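Local coordinates for putative lipoprotein YcdA (Bacillus subtilis subsp. subtilis str. 168, PDB 4R4G), which is of unknown function but is a putative membrane-anchored lipoprotein, built of an Ig-like N-terminal domain and a mixed alpha/beta C-terminal domain, at residues N210-G215 with E281-L286; E109-P114 with P122-F127; Y24-K29 with D141-S146; L64-T69 with V101-K106. One frame throughout, in Å; residues are numbered along the deposited sequence. Where two conformers were deposited one is given.

In the fold
The four contacts sample both domains and the joint between them. Contacts 2 and 4 belong to the Ig-like N-terminal domain, their centres 16 Å apart; they touch where E109 O meets Y65 N at 2.9 Å, a probable hydrogen bond between neighbouring strands. Contact 3, centred 18 Å from contact 4, joins strand 16-25 to the kinked helical connection into the C-terminal domain, and Y24 OH reaches G105 N of contact 4 at 2.8 Å, again probably a hydrogen bond. Contact 1 lies in the C-terminal domain, its centre 63 Å from that of contact 2. Tetraethylene glycol molecules, probably from the crystallisation liquor, lie near I212, N111 and L26.

Contact 1: N210-G215 with E281-L286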
loop_
_atom_site.group_PDB
_atom_site.type_symbol
_atom_site.label_atom_id
_atom_site.label_comp_id
_atom_site.label_asym_id
_atom_site.label_seq_id
_atom_site.Cartn_x
_atom_site.Cartn_y
_atom_site.Cartn_z
ATOM N N ASN A 210 -22.034 -12.153 -11.147
ATOM C CA ASN A 210 -21.042 -13.031 -11.750
ATOM C C ASN A 210 -20.572 -12.515 -13.123
ATOM O O ASN A 210 -19.386 -12.653 -13.446
ATOM C CB ASN A 210 -21.562 -14.454 -11.828
ATOM C CG ASN A 210 -21.781 -15.092 -10.467
ATOM O OD1 ASN A 210 -21.176 -14.708 -9.443
ATOM N ND2 ASN A 210 -22.657 -16.091 -10.429
ATOM N N GLY A 211 -21.469 -11.872 -13.870
ATOM C CA GLY A 211 -21.152 -11.265 -15.160
ATOM C C GLY A 211 -20.282 -10.029 -15.020
ATOM O O GLY A 211 -19.267 -9.916 -15.712
ATOM N N ILE A 212 -20.662 -9.094 -14.116
ATOM C CA ILE A 212 -19.884 -7.872 -13.822
ATOM C C ILE A 212 -18.465 -8.272 -13.412
ATOM O O ILE A 212 -17.511 -7.752 -13.979
ATOM C CB ILE A 212 -20.559 -6.972 -12.743
ATOM C CG1 ILE A 212 -21.770 -6.230 -13.325
ATOM C CG2 ILE A 212 -19.577 -5.983 -12.158
ATOM C CD1 ILE A 212 -22.731 -5.740 -12.277
ATOM N N LYS A 213 -18.329 -9.230 -12.483
ATOM C CA LYS A 213 -17.032 -9.747 -12.027
ATOM C C LYS A 213 -16.204 -10.358 -13.163
ATOM O O LYS A 213 -14.997 -10.154 -13.196
ATOM C CB LYS A 213 -17.201 -10.785 -10.907
ATOM C CG LYS A 213 -17.668 -10.197 -9.589
ATOM C CD LYS A 213 -17.465 -11.168 -8.471
ATOM C CE LYS A 213 -18.181 -10.694 -7.241
ATOM N NZ LYS A 213 -17.664 -11.379 -6.025
ATOM N N GLU A 214 -16.834 -11.075 -14.093
ATOM C CA GLU A 214 -16.087 -11.675 -15.195
ATOM C C GLU A 214 -15.580 -10.577 -16.121
ATOM O O GLU A 214 -14.427 -10.642 -16.555
ATOM C CB GLU A 214 -16.903 -12.723 -15.950
ATOM C CG GLU A 214 -16.008 -13.781 -16.583
ATOM C CD GLU A 214 -16.392 -14.212 -17.990
ATOM O OE1 GLU A 214 -17.477 -14.822 -18.165
ATOM O OE2 GLU A 214 -15.583 -13.968 -18.916
ATOM N N GLY A 215 -16.413 -9.551 -16.332
ATOM C CA GLY A 215 -16.080 -8.383 -17.139
ATOM C C GLY A 215 -14.917 -7.608 -16.551
ATOM O O GLY A 215 -13.952 -7.312 -17.257
ATOM N N GLU A 281 -24.364 -10.290 -20.242
ATOM C CA GLU A 281 -23.790 -10.601 -21.543
ATOM C C GLU A 281 -23.340 -9.339 -22.266
ATOM O O GLU A 281 -22.310 -9.372 -22.949
ATOM C CB GLU A 281 -24.775 -11.448 -22.372
ATOM C CG GLU A 281 -25.279 -12.723 -21.661
ATOM C CD GLU A 281 -24.337 -13.507 -20.742
ATOM O OE1 GLU A 281 -23.264 -13.955 -21.213
ATOM O OE2 GLU A 281 -24.681 -13.687 -19.549
ATOM N N GLU A 282 -24.036 -8.216 -22.026
ATOM C CA GLU A 282 -23.693 -6.922 -22.615
ATOM C C GLU A 282 -22.557 -6.252 -21.848
ATOM O O GLU A 282 -21.701 -5.631 -22.478
ATOM C CB GLU A 282 -24.917 -6.002 -22.697
ATOM C CG GLU A 282 -25.912 -6.403 -23.766
ATOM C CD GLU A 282 -25.379 -6.573 -25.180
ATOM O OE1 GLU A 282 -24.664 -5.675 -25.687
ATOM O OE2 GLU A 282 -25.727 -7.606 -25.798
ATOM N N PHE A 283 -22.532 -6.377 -20.502
ATOM C CA PHE A 283 -21.443 -5.839 -19.672
ATOM C C PHE A 283 -20.109 -6.487 -20.065
ATOM O O PHE A 283 -19.116 -5.793 -20.220
ATOM C CB PHE A 283 -21.721 -6.072 -18.174
ATOM C CG PHE A 283 -20.721 -5.382 -17.273
ATOM C CD1 PHE A 283 -19.498 -5.976 -16.976
ATOM C CD2 PHE A 283 -20.983 -4.116 -16.759
ATOM C CE1 PHE A 283 -18.559 -5.323 -16.181
ATOM C CE2 PHE A 283 -20.047 -3.472 -15.943
ATOM C CZ PHE A 283 -18.844 -4.083 -15.654
ATOM N N LYS A 284 -20.093 -7.815 -20.216
ATOM C CA LYS A 284 -18.946 -8.623 -20.635
ATOM C C LYS A 284 -18.397 -8.175 -22.008
ATOM O O LYS A 284 -17.268 -8.522 -22.336
ATOM C CB LYS A 284 -19.345 -10.112 -20.715
ATOM C CG LYS A 284 -19.349 -10.900 -19.395
ATOM C CD LYS A 284 -19.979 -12.292 -19.663
ATOM C CE LYS A 284 -20.344 -13.083 -18.432
ATOM N NZ LYS A 284 -21.083 -14.323 -18.784
ATOM N N LYS A 285 -19.186 -7.429 -22.806
ATOM C CA LYS A 285 -18.810 -6.913 -24.129
ATOM C C LYS A 285 -18.059 -5.570 -24.062
ATOM O O LYS A 285 -17.516 -5.140 -25.082
ATOM C CB LYS A 285 -20.052 -6.689 -24.975
ATOM C CG LYS A 285 -20.741 -7.934 -25.480
ATOM C CD LYS A 285 -21.729 -7.515 -26.539
ATOM C CE LYS A 285 -22.757 -8.561 -26.764
ATOM N NZ LYS A 285 -23.791 -8.076 -27.699
ATOM N N LEU A 286 -18.092 -4.873 -22.899
ATOM C CA LEU A 286 -17.500 -3.549 -22.761
ATOM C C LEU A 286 -15.995 -3.603 -22.558
ATOM O O LEU A 286 -15.488 -4.505 -21.895
ATOM C CB LEU A 286 -18.112 -2.778 -21.590
ATOM C CG LEU A 286 -19.595 -2.735 -21.372
ATOM C CD1 LEU A 286 -19.880 -2.369 -19.921
ATOM C CD2 LEU A 286 -20.278 -1.763 -22.298
#
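F283 and I212 carry the apolar half of a helix-helix contact in the alpha/beta C-terminal domain, where the C-terminal part of helix 268-283 and the type I turn F283-L286 lie against helix 203-219. CG of F283 stands anti to the backbone N (chi1 -173°), a setting that starts the aromatic group off toward the other helix. I212 CG1 lies over the centre of the F283 ring in a CH-pi contact, 4.0 Å from the centroid and only 6° off the ring normal. I212 CG2 packs against F283 CZ at 4.0 Å. G215 brings its CA to the edge of the same ring, near the ring plane, where a side chain would meet F283 CD1; G215 CA and K284 CA are 4.5 Å apart. I324 of the short strand 324-325 touches both I212 and F283, while V243 and L248 also meet the phenyl group, so the ring belongs to the layer between helices and sheet.

K284 forms the polar half. Its chain, extended beyond CG, passes G211, whose O is 3.8 Å from K284 CG. At its end the ammonium group serves two glutamates: a long salt bridge of 3.7 Å joins K284 NZ to E214 OE1, and a shorter one runs to E281, three residues earlier in the chain. The other carboxylate oxygen of E214 pairs with K218, its stronger partner. The positive charge probably eases the repulsion between the two glutamates, E281 OE1 receiving K284 NZ on its syn side at 3.3 Å, 24° out of the carboxylate plane.

Contact 2: E109-P114 with P122-F127; sequences ELNYTP and PKSVTF
K123 lays its aliphatic chain across the P114 ring, CG to CG at 3.8 Å, and its ammonium group continues to the backbone oxygens of S116 and G118 in the connecting loop. At S124 the contact turns polar: T113 OG1 donates to S124 OG over 2.7 Å, and S124 OG is also hydrogen-bonded to K120 O, so the serine hydroxyl ties T113, just past the first strand, to the short helix 120-123. V125 forms a hydrogen-bonded antiparallel pair with Y112, Y112 N giving to V125 O at 2.8 Å and V125 N to Y112 O at 3.0 Å; V125 CG2 lies at the edge of the tyrosine ring, near its plane. T126 faces N111 in a non-hydrogen-bonded pair, its OG1 resting 3.3 Å from E109 CG. F127 then pairs with L110 through F127 N to L110 O, 2.7 Å, and L110 N to F127 O, 2.8 Å. L110, Y112, V125 and F127 share one face of the sheet, where they meet V17, I19, V43, V45 and V47 of the facing sheet. Strand 125-130 closes one edge of its sheet by pairing with the inner strand 107-112, their apolar face turned to the facing sheet, as in an Ig-like beta sandwich.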
loop_
_atom_site.group_PDB
_atom_site.type_symbol
_atom_site.label_atom_id
_atom_site.label_comp_id
_atom_site.label_asym_id
_atom_site.label_seq_id
_atom_site.Cartn_x
_atom_site.Cartn_y
_atom_site.Cartn_z
ATOM N N GLU A 109 27.847 4.913 3.363
ATOM C CA GLU A 109 28.849 5.216 4.341
ATOM C C GLU A 109 28.220 6.130 5.354
ATOM O O GLU A 109 27.747 7.205 4.999
ATOM C CB GLU A 109 30.094 5.817 3.705
ATOM C CG GLU A 109 31.175 6.126 4.729
ATOM C CD GLU A 109 32.550 6.474 4.197
ATOM O OE1 GLU A 109 33.281 5.545 3.778
ATOM O OE2 GLU A 109 32.925 7.668 4.284
ATOM N N LEU A 110 28.139 5.660 6.610
ATOM C CA LEU A 110 27.611 6.417 7.726
ATOM C C LEU A 110 28.778 6.983 8.493
ATOM O O LEU A 110 29.672 6.220 8.864
ATOM C CB LEU A 110 26.728 5.531 8.625
ATOM C CG LEU A 110 26.071 6.206 9.835
ATOM C CD1 LEU A 110 24.873 7.001 9.424
ATOM C CD2 LEU A 110 25.634 5.181 10.849
ATOM N N ASN A 111 28.791 8.318 8.703
ATOM C CA ASN A 111 29.851 8.980 9.477
ATOM C C ASN A 111 29.244 9.607 10.704
ATOM O O ASN A 111 28.145 10.149 10.639
ATOM C CB ASN A 111 30.648 10.032 8.671
ATOM C CG ASN A 111 31.824 10.656 9.446
ATOM O OD1 ASN A 111 32.854 10.008 9.713
ATOM N ND2 ASN A 111 31.690 11.919 9.858
ATOM N N TYR A 112 29.951 9.484 11.852
ATOM C CA TYR A 112 29.564 10.043 13.148
ATOM C C TYR A 112 30.660 10.952 13.625
ATOM O O TYR A 112 31.803 10.504 13.732
ATOM C CB TYR A 112 29.261 8.978 14.207
ATOM C CG TYR A 112 29.104 9.564 15.601
ATOM C CD1 TYR A 112 28.043 10.415 15.910
ATOM C CD2 TYR A 112 30.042 9.307 16.597
ATOM C CE1 TYR A 112 27.885 10.939 17.196
ATOM C CE2 TYR A 112 29.914 9.856 17.875
ATOM C CZ TYR A 112 28.833 10.671 18.173
ATOM O OH TYR A 112 28.723 11.228 19.432
ATOM N N THR A 113 30.318 12.231 13.904
ATOM C CA THR A 113 31.249 13.229 14.420
ATOM C C THR A 113 30.688 13.686 15.767
ATOM O O THR A 113 29.684 14.412 15.819
ATOM C CB THR A 113 31.533 14.365 13.405
ATOM O OG1 THR A 113 32.234 13.819 12.282
ATOM C CG2 THR A 113 32.380 15.492 14.002
ATOM N N PRO A 114 31.332 13.227 16.865
ATOM C CA PRO A 114 30.864 13.594 18.220
ATOM C C PRO A 114 30.939 15.092 18.493
ATOM O O PRO A 114 31.809 15.774 17.951
ATOM C CB PRO A 114 31.799 12.817 19.150
ATOM C CG PRO A 114 33.006 12.543 18.331
ATOM C CD PRO A 114 32.516 12.346 16.930
ATOM N N PRO A 122 40.097 12.745 13.974
ATOM C CA PRO A 122 40.535 11.733 14.963
ATOM C C PRO A 122 39.404 11.186 15.862
ATOM O O PRO A 122 39.363 9.978 16.133
ATOM C CB PRO A 122 41.609 12.476 15.781
ATOM C CG PRO A 122 41.998 13.669 14.946
ATOM C CD PRO A 122 40.748 14.052 14.242
ATOM N N LYS A 123 38.471 12.057 16.292
ATOM C CA LYS A 123 37.358 11.697 17.180
ATOM C C LYS A 123 36.177 11.039 16.428
ATOM O O LYS A 123 35.313 10.472 17.088
ATOM C CB LYS A 123 36.872 12.941 17.978
ATOM C CG LYS A 123 36.277 14.079 17.119
ATOM C CD LYS A 123 35.881 15.368 17.876
ATOM C CE LYS A 123 34.973 16.214 16.999
ATOM N NZ LYS A 123 35.005 17.662 17.322
ATOM N N SER A 124 36.136 11.117 15.074
ATOM C CA SER A 124 35.056 10.591 14.210
ATOM C C SER A 124 35.160 9.090 13.888
ATOM O O SER A 124 36.237 8.524 13.970
ATOM C CB SER A 124 35.023 11.355 12.893
ATOM O OG SER A 124 34.581 12.690 13.063
ATOM N N VAL A 125 34.026 8.450 13.535
ATOM C CA VAL A 125 33.976 7.041 13.112
ATOM C C VAL A 125 33.114 6.952 11.870
ATOM O O VAL A 125 32.119 7.671 11.748
ATOM C CB VAL A 125 33.570 5.958 14.153
ATOM C CG1 VAL A 125 34.677 5.694 15.162
ATOM C CG2 VAL A 125 32.243 6.272 14.830
ATOM N N THR A 126 33.506 6.060 10.961
ATOM C CA THR A 126 32.871 5.868 9.686
ATOM C C THR A 126 32.535 4.365 9.471
ATOM O O THR A 126 33.378 3.511 9.706
ATOM C CB THR A 126 33.760 6.488 8.577
ATOM O OG1 THR A 126 33.183 6.216 7.310
ATOM C CG2 THR A 126 35.193 5.957 8.567
ATOM N N PHE A 127 31.318 4.055 9.008
ATOM C CA PHE A 127 30.888 2.679 8.714
ATOM C C PHE A 127 30.458 2.525 7.265
ATOM O O PHE A 127 29.811 3.411 6.720
ATOM C CB PHE A 127 29.709 2.239 9.601
ATOM C CG PHE A 127 29.892 2.413 11.088
ATOM C CD1 PHE A 127 29.617 3.632 11.703
ATOM C CD2 PHE A 127 30.268 1.339 11.887
ATOM C CE1 PHE A 127 29.769 3.788 13.086
ATOM C CE2 PHE A 127 30.430 1.499 13.274
ATOM C CZ PHE A 127 30.179 2.722 13.864
#

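Contact 3: Y24-K29 with D141-S146; sequences YTLPSK and DKLQDS
L143 and L26 both hold CG anti to the carbonyl carbon (chi1 -67° and -77°), beside the backbone N, and their CB atoms already point at the opposing segment. The two leucine side chains slide past each other in opposite directions, with L26 CG 4.1 Å from L143 CD1. The methyl groups of L143 reach farther, onto the backbone at the end of strand 16-25: CD2 lies 3.9 Å from Y24 O and 4.0 Å from L26 N, and CD1 is 3.9 Å from the carbonyl carbon of T25. L39 of the adjoining strand touches L143 as well, while L26 is also packed on I229 of the C-terminal domain.

Q144, at the N-cap position of helix 145-157, brings its NE2 to 4.3 Å from L26 CD2; its OE1 is engaged by T226 N of strand 221-230. Spanning it, K142 NZ and D145 OD2 form a salt bridge of 3.0 Å in the turn between helices 134-141 and 145-157, probably the kink of the helical connection between the two domains. Y24 adds polar ties nearby, its N bonded to T139 OG1 and its OH to G131 O.

Between the segments themselves there is no hydrogen bond, and the 199 Å² buried rests mainly on leucine methyls against apolar groups and backbone. The direct contact is thus an apolar, van der Waals one, while directional bonds at this junction run to neighbours, from Q144 to T226 and from Y24 to T139.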
loop_
_atom_site.group_PDB
_atom_site.type_symbol
_atom_site.label_atom_id
_atom_site.label_comp_id
_atom_site.label_asym_id
_atom_site.label_seq_id
_atom_site.Cartn_x
_atom_site.Cartn_y
_atom_site.Cartn_z
ATOM N N TYR A 24 15.419 -0.814 4.829
ATOM C CA TYR A 24 14.783 0.097 3.884
ATOM C C TYR A 24 13.369 0.350 4.358
ATOM O O TYR A 24 12.682 -0.572 4.849
ATOM C CB TYR A 24 14.765 -0.480 2.460
ATOM C CG TYR A 24 16.116 -0.605 1.800
ATOM C CD1 TYR A 24 16.824 0.528 1.398
ATOM C CD2 TYR A 24 16.647 -1.852 1.485
ATOM C CE1 TYR A 24 18.049 0.419 0.741
ATOM C CE2 TYR A 24 17.872 -1.973 0.826
ATOM C CZ TYR A 24 18.574 -0.833 0.463
ATOM O OH TYR A 24 19.775 -0.938 -0.188
ATOM N N THR A 25 12.941 1.602 4.252
ATOM C CA THR A 25 11.588 1.990 4.634
ATOM C C THR A 25 11.015 2.884 3.539
ATOM O O THR A 25 11.742 3.393 2.669
ATOM C CB THR A 25 11.536 2.680 6.028
ATOM O OG1 THR A 25 12.302 3.894 6.026
ATOM C CG2 THR A 25 11.962 1.766 7.184
ATOM N N LEU A 26 9.697 3.029 3.561
ATOM C CA LEU A 26 9.032 3.919 2.640
ATOM C C LEU A 26 9.045 5.258 3.301
ATOM O O LEU A 26 8.884 5.294 4.527
ATOM C CB LEU A 26 7.585 3.474 2.357
ATOM C CG LEU A 26 7.346 2.312 1.409
ATOM C CD1 LEU A 26 5.903 1.954 1.439
ATOM C CD2 LEU A 26 7.738 2.654 -0.026
ATOM N N PRO A 27 9.148 6.369 2.548
ATOM C CA PRO A 27 9.116 7.685 3.197
ATOM C C PRO A 27 7.804 7.993 3.948
ATOM O O PRO A 27 6.800 7.272 3.841
ATOM C CB PRO A 27 9.325 8.653 2.029
ATOM C CG PRO A 27 9.031 7.883 0.803
ATOM C CD PRO A 27 9.357 6.482 1.088
ATOM N N SER A 28 7.833 9.068 4.759
ATOM C CA SER A 28 6.677 9.562 5.501
ATOM C C SER A 28 5.642 10.047 4.489
ATOM O O SER A 28 6.054 10.462 3.401
ATOM C CB SER A 28 7.112 10.701 6.425
ATOM O OG SER A 28 6.032 11.384 7.043
ATOM N N LYS A 29 4.312 10.012 4.824
ATOM C CA LYS A 29 3.252 10.541 3.934
ATOM C C LYS A 29 3.568 12.016 3.597
ATOM O O LYS A 29 3.266 12.496 2.503
ATOM C CB LYS A 29 1.820 10.454 4.570
ATOM C CG LYS A 29 1.419 9.140 5.266
ATOM C CD LYS A 29 -0.008 9.123 5.883
ATOM C CE LYS A 29 -0.287 7.786 6.569
ATOM N NZ LYS A 29 -1.692 7.647 7.058
ATOM N N ASP A 141 11.435 -5.506 0.168
ATOM C CA ASP A 141 10.458 -6.404 -0.455
ATOM C C ASP A 141 9.140 -6.447 0.343
ATOM O O ASP A 141 8.063 -6.401 -0.266
ATOM C CB ASP A 141 11.060 -7.815 -0.609
ATOM C CG ASP A 141 12.275 -7.879 -1.528
ATOM O OD1 ASP A 141 12.409 -6.980 -2.416
ATOM O OD2 ASP A 141 13.086 -8.836 -1.380
ATOM N N LYS A 142 9.236 -6.483 1.694
ATOM C CA LYS A 142 8.114 -6.481 2.643
ATOM C C LYS A 142 7.291 -5.178 2.587
ATOM O O LYS A 142 6.215 -5.096 3.195
ATOM C CB LYS A 142 8.649 -6.670 4.081
ATOM C CG LYS A 142 8.405 -8.042 4.669
ATOM C CD LYS A 142 7.941 -7.953 6.126
ATOM C CE LYS A 142 7.546 -9.301 6.709
ATOM N NZ LYS A 142 6.233 -9.804 6.190
ATOM N N LEU A 143 7.810 -4.164 1.891
ATOM C CA LEU A 143 7.201 -2.838 1.839
ATOM C C LEU A 143 5.903 -2.834 1.044
ATOM O O LEU A 143 4.950 -2.155 1.436
ATOM C CB LEU A 143 8.192 -1.766 1.300
ATOM C CG LEU A 143 9.424 -1.446 2.198
ATOM C CD1 LEU A 143 10.358 -0.449 1.532
ATOM C CD2 LEU A 143 9.008 -0.932 3.572
ATOM N N GLN A 144 5.844 -3.623 -0.027
ATOM C CA GLN A 144 4.648 -3.690 -0.855
ATOM C C GLN A 144 3.681 -4.841 -0.445
ATOM O O GLN A 144 2.677 -5.053 -1.126
ATOM C CB GLN A 144 5.038 -3.770 -2.322
ATOM C CG GLN A 144 5.813 -2.534 -2.774
ATOM C CD GLN A 144 4.971 -1.299 -2.814
ATOM O OE1 GLN A 144 3.791 -1.343 -3.175
ATOM N NE2 GLN A 144 5.564 -0.166 -2.450
ATOM N N ASP A 145 3.913 -5.491 0.720
ATOM C CA ASP A 145 3.033 -6.538 1.260
ATOM C C ASP A 145 1.555 -6.105 1.337
ATOM O O ASP A 145 0.672 -6.924 1.034
ATOM C CB ASP A 145 3.491 -6.985 2.659
ATOM C CG ASP A 145 4.579 -8.048 2.689
ATOM O OD1 ASP A 145 5.174 -8.343 1.601
ATOM O OD2 ASP A 145 4.860 -8.574 3.795
ATOM N N SER A 146 1.287 -4.834 1.755
ATOM C CA SER A 146 -0.072 -4.311 1.879
ATOM C C SER A 146 -0.747 -4.195 0.527
ATOM O O SER A 146 -1.962 -4.418 0.447
ATOM C CB SER A 146 -0.102 -2.968 2.601
ATOM O OG SER A 146 0.896 -2.084 2.129
#

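Contact 4: L64-T69 with V101-K106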
loop_
_atom_site.group_PDB
_atom_site.type_symbol
_atom_site.label_atom_id
_atom_site.label_comp_id
_atom_site.label_asym_id
_atom_site.label_seq_id
_atom_site.Cartn_x
_atom_site.Cartn_y
_atom_site.Cartn_z
ATOM N N LEU A 64 25.116 10.547 5.858
ATOM C CA LEU A 64 25.227 9.364 5.031
ATOM C C LEU A 64 25.645 9.744 3.646
ATOM O O LEU A 64 25.132 10.712 3.086
ATOM C CB LEU A 64 23.901 8.578 4.973
ATOM C CG LEU A 64 24.007 7.158 4.440
ATOM C CD1 LEU A 64 24.142 6.172 5.559
ATOM C CD2 LEU A 64 22.836 6.818 3.664
ATOM N N TYR A 65 26.538 8.951 3.073
ATOM C CA TYR A 65 26.979 9.082 1.701
ATOM C C TYR A 65 26.528 7.868 0.949
ATOM O O TYR A 65 26.590 6.760 1.477
ATOM C CB TYR A 65 28.502 9.251 1.601
ATOM C CG TYR A 65 28.975 10.636 1.998
ATOM C CD1 TYR A 65 29.129 10.989 3.338
ATOM C CD2 TYR A 65 29.285 11.591 1.037
ATOM C CE1 TYR A 65 29.558 12.264 3.707
ATOM C CE2 TYR A 65 29.651 12.888 1.395
ATOM C CZ TYR A 65 29.804 13.217 2.730
ATOM O OH TYR A 65 30.249 14.477 3.069
ATOM N N GLN A 66 26.024 8.081 -0.269
ATOM C CA GLN A 66 25.676 7.047 -1.229
ATOM C C GLN A 66 26.668 7.222 -2.324
ATOM O O GLN A 66 26.716 8.297 -2.938
ATOM C CB GLN A 66 24.248 7.209 -1.701
ATOM C CG GLN A 66 23.814 6.142 -2.646
ATOM C CD GLN A 66 22.488 6.510 -3.186
ATOM O OE1 GLN A 66 21.454 6.161 -2.621
ATOM N NE2 GLN A 66 22.504 7.278 -4.257
ATOM N N GLY A 67 27.546 6.243 -2.480
ATOM C CA GLY A 67 28.676 6.369 -3.385
ATOM C C GLY A 67 29.566 7.421 -2.765
ATOM O O GLY A 67 29.929 7.307 -1.577
ATOM N N ASP A 68 29.822 8.502 -3.532
ATOM C CA ASP A 68 30.604 9.653 -3.063
ATOM C C ASP A 68 29.695 10.860 -2.782
ATOM O O ASP A 68 30.192 11.907 -2.426
ATOM C CB ASP A 68 31.694 10.040 -4.085
ATOM C CG ASP A 68 32.830 9.046 -4.234
ATOM O OD1 ASP A 68 33.035 8.234 -3.306
ATOM O OD2 ASP A 68 33.546 9.113 -5.254
ATOM N N THR A 69 28.383 10.719 -2.939
ATOM C CA THR A 69 27.397 11.797 -2.779
ATOM C C THR A 69 26.741 11.780 -1.404
ATOM O O THR A 69 26.219 10.747 -0.978
ATOM C CB THR A 69 26.298 11.662 -3.876
ATOM O OG1 THR A 69 26.904 11.576 -5.171
ATOM C CG2 THR A 69 25.271 12.796 -3.845
ATOM N N VAL A 101 17.577 9.636 2.836
ATOM C CA VAL A 101 17.003 9.460 1.507
ATOM C C VAL A 101 18.066 8.784 0.643
ATOM O O VAL A 101 19.142 9.351 0.451
ATOM C CB VAL A 101 16.537 10.822 0.916
ATOM C CG1 VAL A 101 15.870 10.638 -0.433
ATOM C CG2 VAL A 101 15.626 11.569 1.882
ATOM N N VAL A 102 17.758 7.575 0.144
ATOM C CA VAL A 102 18.658 6.723 -0.645
ATOM C C VAL A 102 17.964 6.059 -1.847
ATOM O O VAL A 102 16.761 5.793 -1.834
ATOM C CB VAL A 102 19.300 5.598 0.239
ATOM C CG1 VAL A 102 20.245 6.169 1.281
ATOM C CG2 VAL A 102 18.243 4.688 0.893
ATOM N N ASP A 103 18.778 5.727 -2.845
ATOM C CA ASP A 103 18.451 4.922 -4.011
ATOM C C ASP A 103 18.812 3.479 -3.594
ATOM O O ASP A 103 19.942 3.233 -3.179
ATOM C CB ASP A 103 19.231 5.424 -5.243
ATOM C CG ASP A 103 18.886 6.850 -5.649
ATOM O OD1 ASP A 103 17.774 7.064 -6.161
ATOM O OD2 ASP A 103 19.755 7.745 -5.504
ATOM N N LYS A 104 17.824 2.574 -3.559
ATOM C CA LYS A 104 17.931 1.168 -3.114
ATOM C C LYS A 104 19.143 0.454 -3.717
ATOM O O LYS A 104 19.431 0.618 -4.910
ATOM C CB LYS A 104 16.627 0.404 -3.490
ATOM C CG LYS A 104 16.484 -1.058 -3.008
ATOM C CD LYS A 104 15.354 -1.772 -3.795
ATOM C CE LYS A 104 15.220 -3.262 -3.531
ATOM N NZ LYS A 104 14.126 -3.893 -4.327
ATOM N N GLY A 105 19.803 -0.343 -2.874
ATOM C CA GLY A 105 20.912 -1.213 -3.238
ATOM C C GLY A 105 22.220 -0.544 -3.590
ATOM O O GLY A 105 22.957 -1.070 -4.425
ATOM N N LYS A 106 22.560 0.583 -2.938
ATOM C CA LYS A 106 23.833 1.223 -3.245
ATOM C C LYS A 106 24.846 0.993 -2.107
ATOM O O LYS A 106 24.574 0.219 -1.175
ATOM C CB LYS A 106 23.651 2.716 -3.564
ATOM C CG LYS A 106 22.761 3.017 -4.784
ATOM C CD LYS A 106 23.217 2.417 -6.134
ATOM C CE LYS A 106 22.318 2.809 -7.298
ATOM N NZ LYS A 106 22.670 2.089 -8.565
#
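Q66 uses both ends of its side-chain amide on one residue, D103. OE1 accepts the backbone N-H of D103 at 2.7 Å, N-H...O angle 163°, with the donor in the carbonyl plane. NE2 in turn donates to D103 OD2 at 3.1 Å, using the anti lone pair of that oxygen, and the carboxylate plane is turned 48° from the amide. Two bonds to the same partner fix the rotation of the amide group. The glutamine chain can span the gap because CG is anti to the backbone N (chi1 -178°) and the chain stays extended beyond it; K106 CB lies against its CG at 3.6 Å. Q66 also satisfies its backbone, N to T69 O and O to T69 N, in a type II' turn through G67 and D68. The backbone O of D103 and N of K106 are both hydrogen-bonded to Y108 OH. Deeper in, L64 CD2 meets V102 CG1 at 3.6 Å, the side chains crossing at about a right angle, with L41 and Y108 alongside. The arrangement links the hairpin of strands 62-66 and 69-71 in one sheet to the end of strand 93-102 in the other, a contact between the two sheets of an Ig-like beta sandwich.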